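Local coordinates for mevalonate diphosphate decarboxylase (Legionella pneumophila, PDB 3LTO), which probably catalyses the ATP-dependent decarboxylation of mevalonate 5-diphosphate to isopentenyl diphosphate, a building block of isoprenoid lipids, at residues A[28-33]-A[214-219]; A[81-86]-A[115-120]; A[131-134]-A[138-141]; A[158-163]-A[167-172]; A[206-211]-A[243-248]. All blocks are in the same frame, centred on the assembly; numbering follows the deposited sequence.

Contact 1 (A[28-33]-A[214-219]); sequences DNSSLS and ANLKLL
Two groups grip Ser30 OG: the hydroxyl of Thr162 and the carbonyl O of Gly310 in the second subunit. The carbon that carries this hydroxyl, Ser30 CB, presses on Leu216 CD2 at 3.5 Å. Here the two halves of the GHMP-type fold meet. Ser30 leads into strand 31-47, in the N-terminal half, and Leu216 belongs to helix 208-224, in the C-terminal one. The serine hydroxyl sits beside its own backbone N (chi1 -62°). This turns OG toward strand 158-162 and the second subunit, and leaves CB on the helix.

The turn before the strand is held by Asn29. Its ND2 donates to Ser30 O at 2.7 Å with an N-H...O angle of 152°, and the acceptor lies close to the plane of the amide. The same ND2 bonds Lys15 O, while Asn29 OD1 reaches Ser209 OG and Ser30 N reaches Glu213 OE2, both on the helix. The amide is therefore fixed through both of its ends.

Beyond these polar bonds the seam turns apolar. The two methyls of Leu216 divide their work. CD2 serves Ser30, and CD1 lies looser, 4.4 Å from Leu32 CB. Leu32 and Leu219 cross obliquely. Their closest atoms are one methyl from each, Leu32 CD2 and Leu219 CD2, 3.7 Å apart.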
# COMPACT_ATOMS: atom_id res chain seq x y z
N ASP A 28 0.79 -7.20 -8.68
CA ASP A 28 -0.49 -7.82 -8.96
C ASP A 28 -0.86 -8.81 -7.87
O ASP A 28 -2.04 -9.07 -7.61
CB ASP A 28 -0.47 -8.50 -10.33
CG ASP A 28 -0.66 -7.50 -11.47
OD1 ASP A 28 -0.48 -6.28 -11.25
OD2 ASP A 28 -0.99 -7.93 -12.59
N ASN A 29 0.15 -9.37 -7.22
CA ASN A 29 -0.12 -10.27 -6.12
C ASN A 29 0.94 -10.11 -5.06
O ASN A 29 2.03 -9.60 -5.32
CB ASN A 29 -0.23 -11.74 -6.58
CG ASN A 29 1.02 -12.25 -7.26
OD1 ASN A 29 1.09 -12.32 -8.49
ND2 ASN A 29 2.02 -12.62 -6.47
N SER A 30 0.61 -10.52 -3.85
CA SER A 30 1.54 -10.43 -2.75
C SER A 30 2.67 -11.42 -2.97
O SER A 30 2.59 -12.31 -3.84
CB SER A 30 0.83 -10.75 -1.44
OG SER A 30 -0.20 -9.81 -1.18
N SER A 31 3.72 -11.26 -2.18
CA SER A 31 4.87 -12.15 -2.24
C SER A 31 5.40 -12.37 -0.82
O SER A 31 5.30 -11.49 0.04
CB SER A 31 5.96 -11.56 -3.14
OG SER A 31 6.38 -10.27 -2.72
N LEU A 32 5.94 -13.56 -0.58
CA LEU A 32 6.49 -13.95 0.72
C LEU A 32 7.88 -14.55 0.54
O LEU A 32 8.06 -15.49 -0.25
CB LEU A 32 5.58 -14.98 1.39
CG LEU A 32 6.08 -15.57 2.70
CD1 LEU A 32 5.79 -14.62 3.84
CD2 LEU A 32 5.40 -16.89 2.96
N SER A 33 8.86 -14.03 1.28
CA SER A 33 10.22 -14.54 1.15
C SER A 33 10.94 -14.73 2.47
O SER A 33 10.57 -14.15 3.49
CB SER A 33 11.04 -13.61 0.25
OG SER A 33 11.12 -12.32 0.82
N ALA A 214 -4.07 -17.62 -3.95
CA ALA A 214 -4.67 -18.84 -3.42
C ALA A 214 -3.59 -19.69 -2.73
O ALA A 214 -3.85 -20.32 -1.71
CB ALA A 214 -5.32 -19.65 -4.56
N ASN A 215 -2.38 -19.69 -3.29
CA ASN A 215 -1.29 -20.46 -2.70
C ASN A 215 -0.79 -19.80 -1.43
O ASN A 215 -0.38 -20.49 -0.50
CB ASN A 215 -0.13 -20.60 -3.69
CG ASN A 215 -0.49 -21.46 -4.87
OD1 ASN A 215 -1.29 -22.39 -4.76
ND2 ASN A 215 0.12 -21.18 -6.02
N LEU A 216 -0.83 -18.47 -1.40
CA LEU A 216 -0.38 -17.72 -0.24
C LEU A 216 -1.28 -18.00 0.96
O LEU A 216 -0.80 -18.17 2.08
CB LEU A 216 -0.39 -16.22 -0.54
CG LEU A 216 -0.06 -15.27 0.61
CD1 LEU A 216 1.28 -15.66 1.25
CD2 LEU A 216 -0.01 -13.83 0.08
N LYS A 217 -2.59 -18.04 0.72
CA LYS A 217 -3.54 -18.31 1.78
C LYS A 217 -3.29 -19.71 2.33
O LYS A 217 -3.31 -19.91 3.55
CB LYS A 217 -4.98 -18.23 1.25
CG LYS A 217 -6.02 -18.77 2.24
CD LYS A 217 -7.40 -18.93 1.62
CE LYS A 217 -8.17 -17.62 1.61
NZ LYS A 217 -8.54 -17.18 2.99
N LEU A 218 -3.03 -20.67 1.45
CA LEU A 218 -2.76 -22.04 1.88
C LEU A 218 -1.44 -22.13 2.64
O LEU A 218 -1.35 -22.76 3.69
CB LEU A 218 -2.74 -22.99 0.68
CG LEU A 218 -4.07 -23.20 -0.05
CD1 LEU A 218 -3.86 -24.04 -1.29
CD2 LEU A 218 -5.06 -23.87 0.89
N LEU A 219 -0.41 -21.49 2.09
CA LEU A 219 0.91 -21.49 2.71
C LEU A 219 0.87 -20.89 4.12
O LEU A 219 1.38 -21.49 5.07
CB LEU A 219 1.88 -20.71 1.84
CG LEU A 219 3.34 -20.73 2.29
CD1 LEU A 219 3.83 -22.18 2.43
CD2 LEU A 219 4.19 -19.96 1.27

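Contact 2 (A[81-86]-A[115-120]); sequences VRLKEY and AALTKC
Leu83 CG stands anti to its carbonyl carbon (chi1 -63°), and CD1 or its twin then continues the chain with one branch fully extended from CA (chi2 177°). This carries CD1 across to the backbone of helix 110-129. There it rests 3.7 Å from Thr118 CA and 4.0 Å from Leu117 O. A single methyl thus makes the closest approach, and it meets main chain more than side chain.

Both helices belong to the N-terminal half of the GHMP-type fold. Helix 110-129 follows the serine- and glycine-rich loop that in this superfamily wraps the phosphates of ATP. It lies on the mixed sheet, where Ala116 and Leu117 touch Val43, while Ala115 and Cys120 touch strand 2-12.

The side-chain contacts are looser. Leu83 CD1 lies 4.5 Å from Leu117 CG. Thr118 OG1 is 4.3 Å from the same methyl, Leu83 CD1, but its bonds lie elsewhere, with His79 NE2 from the preceding turn of helix 71-87 and with Phe114 O of its own helix. A polar tie therefore runs between the two helices beside the apolar one. Leu83 also touches Ala121 and Leu125 further along helix 110-129.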
# COMPACT_ATOMS: atom_id res chain seq x y z
N VAL A 81 20.75 7.92 -8.95
CA VAL A 81 20.25 9.22 -9.39
C VAL A 81 18.92 9.48 -8.71
O VAL A 81 18.67 10.56 -8.16
CB VAL A 81 20.06 9.26 -10.93
CG1 VAL A 81 19.32 10.53 -11.34
CG2 VAL A 81 21.42 9.19 -11.63
N ARG A 82 18.06 8.47 -8.75
CA ARG A 82 16.74 8.54 -8.15
C ARG A 82 16.89 8.90 -6.68
O ARG A 82 16.16 9.76 -6.17
CB ARG A 82 16.04 7.18 -8.30
CG ARG A 82 14.76 7.01 -7.49
CD ARG A 82 14.10 5.64 -7.73
NE ARG A 82 13.86 5.43 -9.16
CZ ARG A 82 14.42 4.48 -9.89
NH1 ARG A 82 15.27 3.62 -9.34
NH2 ARG A 82 14.17 4.42 -11.19
N LEU A 83 17.82 8.25 -5.99
CA LEU A 83 18.03 8.52 -4.57
C LEU A 83 18.58 9.92 -4.34
O LEU A 83 18.17 10.60 -3.40
CB LEU A 83 18.95 7.45 -3.96
CG LEU A 83 18.37 6.03 -4.02
CD1 LEU A 83 19.36 5.03 -3.46
CD2 LEU A 83 17.06 5.98 -3.24
N LYS A 84 19.48 10.36 -5.20
CA LYS A 84 20.06 11.69 -5.05
C LYS A 84 19.00 12.77 -5.24
O LYS A 84 18.99 13.78 -4.54
CB LYS A 84 21.20 11.89 -6.05
CG LYS A 84 22.41 11.02 -5.79
CD LYS A 84 23.57 11.40 -6.69
CE LYS A 84 23.23 11.21 -8.16
NZ LYS A 84 24.43 11.47 -9.00
N GLU A 85 18.10 12.54 -6.19
CA GLU A 85 17.04 13.51 -6.44
C GLU A 85 16.08 13.54 -5.26
O GLU A 85 15.56 14.59 -4.90
CB GLU A 85 16.30 13.15 -7.74
CG GLU A 85 17.25 13.04 -8.92
CD GLU A 85 16.56 12.65 -10.21
OE1 GLU A 85 15.64 11.81 -10.17
OE2 GLU A 85 16.96 13.18 -11.26
N TYR A 86 15.85 12.39 -4.64
CA TYR A 86 14.95 12.32 -3.49
C TYR A 86 15.49 13.23 -2.37
O TYR A 86 14.72 13.89 -1.68
CB TYR A 86 14.84 10.88 -2.98
CG TYR A 86 14.05 10.73 -1.69
CD1 TYR A 86 12.66 10.83 -1.68
CD2 TYR A 86 14.70 10.47 -0.48
CE1 TYR A 86 11.94 10.68 -0.49
CE2 TYR A 86 13.99 10.32 0.71
CZ TYR A 86 12.61 10.42 0.70
OH TYR A 86 11.91 10.27 1.88
N ALA A 115 19.16 -3.12 -2.42
CA ALA A 115 18.88 -2.80 -1.02
C ALA A 115 20.11 -2.13 -0.40
O ALA A 115 20.00 -1.12 0.29
CB ALA A 115 18.51 -4.05 -0.23
N ALA A 116 21.29 -2.71 -0.66
CA ALA A 116 22.56 -2.17 -0.15
C ALA A 116 22.79 -0.75 -0.68
O ALA A 116 23.16 0.14 0.06
CB ALA A 116 23.73 -3.07 -0.57
N LEU A 117 22.58 -0.56 -1.98
CA LEU A 117 22.75 0.76 -2.57
C LEU A 117 21.80 1.75 -1.91
O LEU A 117 22.18 2.87 -1.59
CB LEU A 117 22.46 0.72 -4.08
CG LEU A 117 22.49 2.08 -4.79
CD1 LEU A 117 23.80 2.81 -4.48
CD2 LEU A 117 22.34 1.89 -6.29
N THR A 118 20.55 1.34 -1.70
CA THR A 118 19.58 2.22 -1.07
C THR A 118 20.05 2.64 0.32
O THR A 118 20.02 3.82 0.66
CB THR A 118 18.20 1.54 -0.94
OG1 THR A 118 17.70 1.21 -2.24
CG2 THR A 118 17.23 2.49 -0.25
N LYS A 119 20.47 1.66 1.11
CA LYS A 119 20.94 1.92 2.47
C LYS A 119 22.18 2.80 2.50
O LYS A 119 22.25 3.76 3.27
CB LYS A 119 21.23 0.58 3.18
CG LYS A 119 19.98 -0.27 3.30
CD LYS A 119 20.27 -1.71 3.72
CE LYS A 119 20.62 -1.83 5.19
NZ LYS A 119 20.63 -3.26 5.62
N CYS A 120 23.16 2.50 1.65
CA CYS A 120 24.38 3.30 1.62
C CYS A 120 24.10 4.74 1.14
O CYS A 120 24.60 5.70 1.73
CB CYS A 120 25.41 2.65 0.72
SG CYS A 120 27.06 3.36 0.85

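Contact 3 (A[131-134]-A[138-141]); sequences KPLP and EQAQ
After Lys131, whose O is bonded to Ser126 OG, Leu133 is the first along 131-134 to approach Gln139, and only loosely, near the surface. Its side chain also touches Ser122 and Ser126 of helix 110-129.

Pro134 comes next and carries most of the contact. Its ring carbon CB lies 3.9 Å from Glu138 CB and 4.1 Å from Gln139 CG. The proline precedes Ser135, the residue before helix 136-144. Pro134 and Gln139 therefore stand at the two positions that a hydrophobic staple would use, but here a glutamine methylene, CG, lies by the ring.

Glu138 folds back along the chain. Its CG is beside the backbone N (chi1 -61°), and the chain is extended beyond it. This brings Glu138 OE1 within 3.5 Å of Pro134 CA and lets the same oxygen accept a bond from Ser135 N, at the start of the helix.

Segment 131-134 is part of the link between helices 110-129 and 136-144, and this contact folds it against the start of the second. Gln139 touches Lys119 and Ser122 on helix 110-129, and Ala140 turns to Phe154 and Tyr155 in the loop before strand 158-162.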
# COMPACT_ATOMS: atom_id res chain seq x y z
N LYS A 131 19.90 16.10 6.06
CA LYS A 131 18.49 15.72 6.15
C LYS A 131 18.42 14.50 7.06
O LYS A 131 19.43 13.81 7.27
CB LYS A 131 17.94 15.34 4.77
CG LYS A 131 18.14 16.36 3.67
CD LYS A 131 17.27 17.59 3.85
CE LYS A 131 17.37 18.52 2.64
NZ LYS A 131 16.91 17.87 1.38
N PRO A 132 17.24 14.21 7.62
CA PRO A 132 17.14 13.04 8.50
C PRO A 132 17.22 11.77 7.66
O PRO A 132 16.85 11.76 6.49
CB PRO A 132 15.76 13.22 9.13
CG PRO A 132 14.97 13.82 8.01
CD PRO A 132 15.94 14.87 7.46
N LEU A 133 17.72 10.70 8.26
CA LEU A 133 17.83 9.42 7.57
C LEU A 133 16.42 8.84 7.44
O LEU A 133 15.65 8.86 8.40
CB LEU A 133 18.71 8.47 8.35
CG LEU A 133 18.85 7.07 7.75
CD1 LEU A 133 19.78 7.14 6.55
CD2 LEU A 133 19.41 6.13 8.80
N PRO A 134 16.07 8.32 6.26
CA PRO A 134 14.73 7.75 6.08
C PRO A 134 14.53 6.47 6.90
O PRO A 134 15.48 5.71 7.12
CB PRO A 134 14.66 7.47 4.57
CG PRO A 134 15.71 8.37 3.98
CD PRO A 134 16.82 8.31 4.99
N GLU A 138 10.55 3.61 4.58
CA GLU A 138 10.73 4.56 3.50
C GLU A 138 11.85 4.09 2.59
O GLU A 138 11.80 4.26 1.38
CB GLU A 138 11.08 5.94 4.06
CG GLU A 138 9.99 6.50 4.95
CD GLU A 138 10.30 7.89 5.44
OE1 GLU A 138 11.28 8.06 6.22
OE2 GLU A 138 9.57 8.82 5.04
N GLN A 139 12.87 3.48 3.18
CA GLN A 139 14.00 3.00 2.41
C GLN A 139 13.59 1.84 1.51
O GLN A 139 14.03 1.73 0.37
CB GLN A 139 15.14 2.58 3.34
CG GLN A 139 16.04 3.73 3.71
CD GLN A 139 17.12 3.32 4.67
OE1 GLN A 139 17.04 3.61 5.86
NE2 GLN A 139 18.15 2.65 4.16
N ALA A 140 12.74 0.97 2.05
CA ALA A 140 12.26 -0.19 1.30
C ALA A 140 11.43 0.28 0.11
O ALA A 140 11.58 -0.24 -0.99
CB ALA A 140 11.41 -1.09 2.20
N GLN A 141 10.57 1.27 0.35
CA GLN A 141 9.70 1.82 -0.69
C GLN A 141 10.58 2.37 -1.81
O GLN A 141 10.30 2.17 -2.99
CB GLN A 141 8.79 2.94 -0.13
CG GLN A 141 9.49 4.31 -0.03
CD GLN A 141 8.75 5.36 0.80
OE1 GLN A 141 9.23 6.49 0.95
NE2 GLN A 141 7.58 4.99 1.35

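Contact 4 (A[158-163]-A[167-172]); sequences WALWTG and SAIDLP
Trp158 and Leu171 make the tight end of this contact. Trp158 CG lies beside its backbone N (chi1 -64°), and the indole is turned square to the CA-CB bond (chi2 91°), which presents a face to Leu171. Leu171 CB stands over the five-membered ring of Trp158, 4.0 Å from its centroid and 19° off the normal, a CH-pi contact. Leu171 CD1 lies over the same ring system, 3.8 Å above the plane, by CG and CD2. Ile169 CG2 closes in on Trp158 CB at 3.6 Å. The indole NE1 is bonded to Tyr173 O.

The rest of the contact is the pairing of a beta hairpin, strands 158-162 and 165-168. Leu160 and Ser167 form the antiparallel hydrogen-bonded pair. Leu160 N donates to Ser167 O at 2.8 Å, and Ser167 N returns a bond to Leu160 O at 3.0 Å. Ala159 and Ala168 are the non-hydrogen-bonded pair. Beyond them Ile169 N donates to Trp158 O at 3.0 Å, from above the carbonyl plane.

Side-chain packing is looser here. Leu160 CD2 and Ile169 CD1 are 4.2 Å apart, and Ala168 is exposed. Leu160 also packs on Val309 of the second subunit.

Strand 158-162 also pairs with strand 31-47, through Ala159 with Ser33 and Trp161 with Ser31. Phe223 of helix 208-224 meets the Trp158 ring edge-to-face and also touches Leu171.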
# COMPACT_ATOMS: atom_id res chain seq x y z
N TRP A 158 11.21 -13.17 7.97
CA TRP A 158 10.25 -13.35 6.88
C TRP A 158 9.67 -12.00 6.47
O TRP A 158 9.43 -11.14 7.31
CB TRP A 158 9.10 -14.27 7.28
CG TRP A 158 9.51 -15.66 7.60
CD1 TRP A 158 9.85 -16.16 8.82
CD2 TRP A 158 9.66 -16.74 6.66
NE1 TRP A 158 10.22 -17.49 8.70
CE2 TRP A 158 10.10 -17.86 7.39
CE3 TRP A 158 9.46 -16.86 5.28
CZ2 TRP A 158 10.36 -19.10 6.78
CZ3 TRP A 158 9.71 -18.08 4.67
CH2 TRP A 158 10.16 -19.19 5.42
N ALA A 159 9.44 -11.83 5.17
CA ALA A 159 8.88 -10.58 4.66
C ALA A 159 7.65 -10.82 3.81
O ALA A 159 7.67 -11.66 2.92
CB ALA A 159 9.93 -9.83 3.86
N LEU A 160 6.59 -10.07 4.08
CA LEU A 160 5.37 -10.19 3.31
C LEU A 160 5.12 -8.85 2.64
O LEU A 160 5.06 -7.82 3.30
CB LEU A 160 4.18 -10.55 4.20
CG LEU A 160 2.83 -10.63 3.47
CD1 LEU A 160 2.86 -11.77 2.48
CD2 LEU A 160 1.70 -10.81 4.47
N TRP A 161 4.99 -8.89 1.32
CA TRP A 161 4.76 -7.69 0.52
C TRP A 161 3.36 -7.78 -0.07
O TRP A 161 3.05 -8.70 -0.83
CB TRP A 161 5.84 -7.62 -0.57
CG TRP A 161 5.72 -6.50 -1.57
CD1 TRP A 161 4.98 -5.37 -1.46
CD2 TRP A 161 6.41 -6.40 -2.82
NE1 TRP A 161 5.15 -4.57 -2.57
CE2 TRP A 161 6.03 -5.18 -3.42
CE3 TRP A 161 7.31 -7.24 -3.50
CZ2 TRP A 161 6.51 -4.77 -4.67
CZ3 TRP A 161 7.80 -6.83 -4.74
CH2 TRP A 161 7.40 -5.60 -5.31
N THR A 162 2.51 -6.84 0.31
CA THR A 162 1.14 -6.79 -0.18
C THR A 162 0.85 -5.34 -0.53
O THR A 162 1.02 -4.46 0.30
CB THR A 162 0.13 -7.24 0.89
OG1 THR A 162 0.29 -8.64 1.15
CG2 THR A 162 -1.29 -6.98 0.42
N GLY A 163 0.40 -5.10 -1.76
CA GLY A 163 0.12 -3.73 -2.16
C GLY A 163 1.39 -2.90 -2.10
O GLY A 163 2.43 -3.31 -2.62
N SER A 167 6.38 -5.81 5.15
CA SER A 167 6.66 -5.94 6.58
C SER A 167 7.19 -7.31 6.94
O SER A 167 7.09 -8.26 6.16
CB SER A 167 5.38 -5.71 7.39
OG SER A 167 4.91 -4.39 7.24
N ALA A 168 7.76 -7.39 8.13
CA ALA A 168 8.27 -8.66 8.62
C ALA A 168 7.02 -9.36 9.16
O ALA A 168 6.21 -8.73 9.84
CB ALA A 168 9.27 -8.42 9.74
N ILE A 169 6.85 -10.63 8.83
CA ILE A 169 5.70 -11.38 9.33
C ILE A 169 6.23 -12.45 10.28
O ILE A 169 7.20 -13.15 9.97
CB ILE A 169 4.90 -12.02 8.16
CG1 ILE A 169 3.67 -12.76 8.71
CG2 ILE A 169 5.77 -12.98 7.37
CD1 ILE A 169 2.78 -13.34 7.62
N ASP A 170 5.60 -12.58 11.44
CA ASP A 170 6.03 -13.54 12.45
C ASP A 170 5.55 -14.95 12.17
O ASP A 170 4.44 -15.33 12.53
CB ASP A 170 5.54 -13.08 13.83
CG ASP A 170 5.95 -14.02 14.94
OD1 ASP A 170 7.14 -14.40 15.01
OD2 ASP A 170 5.08 -14.38 15.77
N LEU A 171 6.40 -15.73 11.50
CA LEU A 171 6.09 -17.10 11.17
C LEU A 171 6.88 -18.05 12.07
O LEU A 171 7.96 -17.72 12.53
CB LEU A 171 6.37 -17.37 9.69
CG LEU A 171 5.47 -16.57 8.74
CD1 LEU A 171 5.83 -16.85 7.30
CD2 LEU A 171 4.01 -16.94 9.00
N PRO A 172 6.32 -19.25 12.32
CA PRO A 172 6.84 -20.34 13.15
C PRO A 172 8.27 -20.84 12.94
O PRO A 172 8.88 -21.36 13.87
CB PRO A 172 5.83 -21.46 12.91
CG PRO A 172 4.57 -20.72 12.66
CD PRO A 172 5.02 -19.63 11.74

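Contact 5 (A[206-211]-A[243-248]); sequences ETRSER and HQLFKT
Segments 206-211 and 243-248 run in opposite senses, with Arg208 CA and Leu245 CA the nearest pair at 8.9 Å. Leu245 bridges this gap with its two methyls. CD2 meets Arg208 CG at 4.2 Å, where the two side chains cross at about a right angle. CD1 meets Arg211 NH2 at 4.1 Å, at the edge of the guanidinium. The contact is thin, and the arginines offer Leu245 different parts of themselves: a methylene from one and the edge of a charged group from the other.

The charged ends find their partners nearby. Arg208 bends at chi2 (54°), and its guanidinium reaches Glu238 OE2 through NH2 and Asp241 OD2 through NH1. Arg211 NE binds the same Asp241 OD2, so one carboxylate oxygen serves two arginines.

Arg211 is also fixed by its own segment. Its NH1 donates to Thr207 OG1 at 2.6 Å. The hydroxyl lies in the guanidinium plane, but the N-H...O angle of 136° is bent. Arg208 CA lies over one face of the Arg211 guanidinium, off centre, 3.3 Å above its plane. Thr207 OG1 and Arg211 NH2 are each bonded to Phe204 O.

Helices 208-224 and 228-247 are joined by a short turn and form an antiparallel helical hairpin. This contact lies at its open end, where Ser209 reaches Lys19 of the N-terminal half and Phe246 packs with Phe253 beyond helix 228-247.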
# COMPACT_ATOMS: atom_id res chain seq x y z
N GLU A 206 -2.31 -14.52 -17.41
CA GLU A 206 -3.50 -13.76 -17.02
C GLU A 206 -4.07 -14.16 -15.66
O GLU A 206 -4.52 -13.31 -14.89
CB GLU A 206 -4.57 -13.93 -18.09
CG GLU A 206 -4.83 -15.42 -18.40
CD GLU A 206 -5.76 -15.63 -19.58
OE1 GLU A 206 -6.95 -15.27 -19.46
OE2 GLU A 206 -5.30 -16.15 -20.62
N THR A 207 -4.06 -15.46 -15.39
CA THR A 207 -4.60 -16.02 -14.15
C THR A 207 -3.55 -16.35 -13.08
O THR A 207 -3.87 -16.92 -12.03
CB THR A 207 -5.37 -17.31 -14.45
OG1 THR A 207 -4.50 -18.23 -15.13
CG2 THR A 207 -6.60 -17.02 -15.35
N ARG A 208 -2.30 -15.98 -13.36
CA ARG A 208 -1.18 -16.25 -12.46
C ARG A 208 -1.30 -15.66 -11.03
O ARG A 208 -0.99 -16.34 -10.05
CB ARG A 208 0.11 -15.77 -13.14
CG ARG A 208 1.33 -15.64 -12.25
CD ARG A 208 1.64 -16.91 -11.48
NE ARG A 208 2.50 -16.57 -10.35
CZ ARG A 208 2.64 -17.29 -9.24
NH1 ARG A 208 1.98 -18.43 -9.10
NH2 ARG A 208 3.43 -16.85 -8.27
N SER A 209 -1.75 -14.42 -10.92
CA SER A 209 -1.89 -13.80 -9.61
C SER A 209 -2.98 -14.44 -8.77
O SER A 209 -2.87 -14.52 -7.55
CB SER A 209 -2.14 -12.30 -9.77
OG SER A 209 -1.02 -11.66 -10.36
N GLU A 210 -4.05 -14.90 -9.41
CA GLU A 210 -5.13 -15.56 -8.67
C GLU A 210 -4.57 -16.80 -7.99
O GLU A 210 -4.86 -17.05 -6.82
CB GLU A 210 -6.26 -15.97 -9.61
CG GLU A 210 -7.21 -14.85 -9.99
CD GLU A 210 -7.88 -15.08 -11.34
OE1 GLU A 210 -8.32 -16.22 -11.60
OE2 GLU A 210 -7.95 -14.12 -12.13
N ARG A 211 -3.78 -17.57 -8.72
CA ARG A 211 -3.18 -18.78 -8.16
C ARG A 211 -2.19 -18.46 -7.03
O ARG A 211 -2.16 -19.15 -6.01
CB ARG A 211 -2.46 -19.58 -9.26
CG ARG A 211 -3.39 -20.15 -10.33
CD ARG A 211 -2.68 -21.21 -11.18
NE ARG A 211 -1.59 -20.65 -11.97
CZ ARG A 211 -1.75 -19.88 -13.04
NH1 ARG A 211 -2.97 -19.58 -13.45
NH2 ARG A 211 -0.69 -19.43 -13.71
N HIS A 243 7.59 -21.53 -13.68
CA HIS A 243 8.40 -22.10 -14.75
C HIS A 243 7.57 -22.60 -15.92
O HIS A 243 8.04 -22.55 -17.05
CB HIS A 243 9.32 -23.20 -14.20
CG HIS A 243 10.53 -22.65 -13.50
ND1 HIS A 243 11.76 -22.57 -14.11
CD2 HIS A 243 10.66 -22.06 -12.30
CE1 HIS A 243 12.61 -21.95 -13.31
NE2 HIS A 243 11.96 -21.62 -12.20
N GLN A 244 6.35 -23.04 -15.68
CA GLN A 244 5.50 -23.48 -16.78
C GLN A 244 5.22 -22.26 -17.66
O GLN A 244 5.04 -22.39 -18.87
CB GLN A 244 4.18 -24.07 -16.28
CG GLN A 244 3.18 -24.32 -17.39
CD GLN A 244 2.00 -25.17 -16.97
OE1 GLN A 244 1.82 -26.29 -17.46
NE2 GLN A 244 1.18 -24.65 -16.05
N LEU A 245 5.19 -21.08 -17.05
CA LEU A 245 4.94 -19.84 -17.79
C LEU A 245 6.03 -19.63 -18.84
O LEU A 245 5.75 -19.25 -19.97
CB LEU A 245 4.92 -18.65 -16.83
CG LEU A 245 3.59 -17.98 -16.44
CD1 LEU A 245 2.50 -19.01 -16.19
CD2 LEU A 245 3.84 -17.13 -15.20
N PHE A 246 7.28 -19.88 -18.46
CA PHE A 246 8.38 -19.70 -19.39
C PHE A 246 8.25 -20.60 -20.62
O PHE A 246 8.42 -20.16 -21.75
CB PHE A 246 9.73 -19.98 -18.71
CG PHE A 246 9.93 -19.27 -17.39
CD1 PHE A 246 9.57 -17.94 -17.23
CD2 PHE A 246 10.53 -19.93 -16.31
CE1 PHE A 246 9.79 -17.27 -16.02
CE2 PHE A 246 10.76 -19.28 -15.10
CZ PHE A 246 10.39 -17.94 -14.95
N LYS A 247 7.92 -21.87 -20.41
CA LYS A 247 7.81 -22.80 -21.53
C LYS A 247 6.49 -22.79 -22.30
O LYS A 247 6.34 -23.53 -23.27
CB LYS A 247 8.13 -24.23 -21.08
CG LYS A 247 7.07 -24.88 -20.21
CD LYS A 247 7.44 -26.32 -19.88
CE LYS A 247 6.32 -27.05 -19.17
NZ LYS A 247 6.75 -28.39 -18.69
N THR A 248 5.53 -21.97 -21.87
CA THR A 248 4.26 -21.91 -22.59
C THR A 248 4.03 -20.52 -23.21
O THR A 248 2.92 -20.21 -23.62
CB THR A 248 3.06 -22.26 -21.69
OG1 THR A 248 3.05 -21.40 -20.55
CG2 THR A 248 3.13 -23.70 -21.22

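How the contacts relate
Contacts 2, 3 and 4 follow each other along the chain in the N-terminal half, and all are nested inside the loop closed by contact 1. Contact 5 lies in the C-terminal half, and its segments alternate with those of contact 1. Contacts 2 and 3 touch, their centres about 9 Å apart, and together pack helices 71-87, 110-129 and 136-144. Contacts 1 and 4, centres about 10 Å apart, lie on neighbouring strands 31-47 and 158-162, and both reach the second subunit. Contacts 1 and 5 have centres about 14 Å apart. They share helix 208-224. Contact 1 has one segment in each half and so joins them. The centres of contacts 3 and 5, one in each half, are about 35 Å apart.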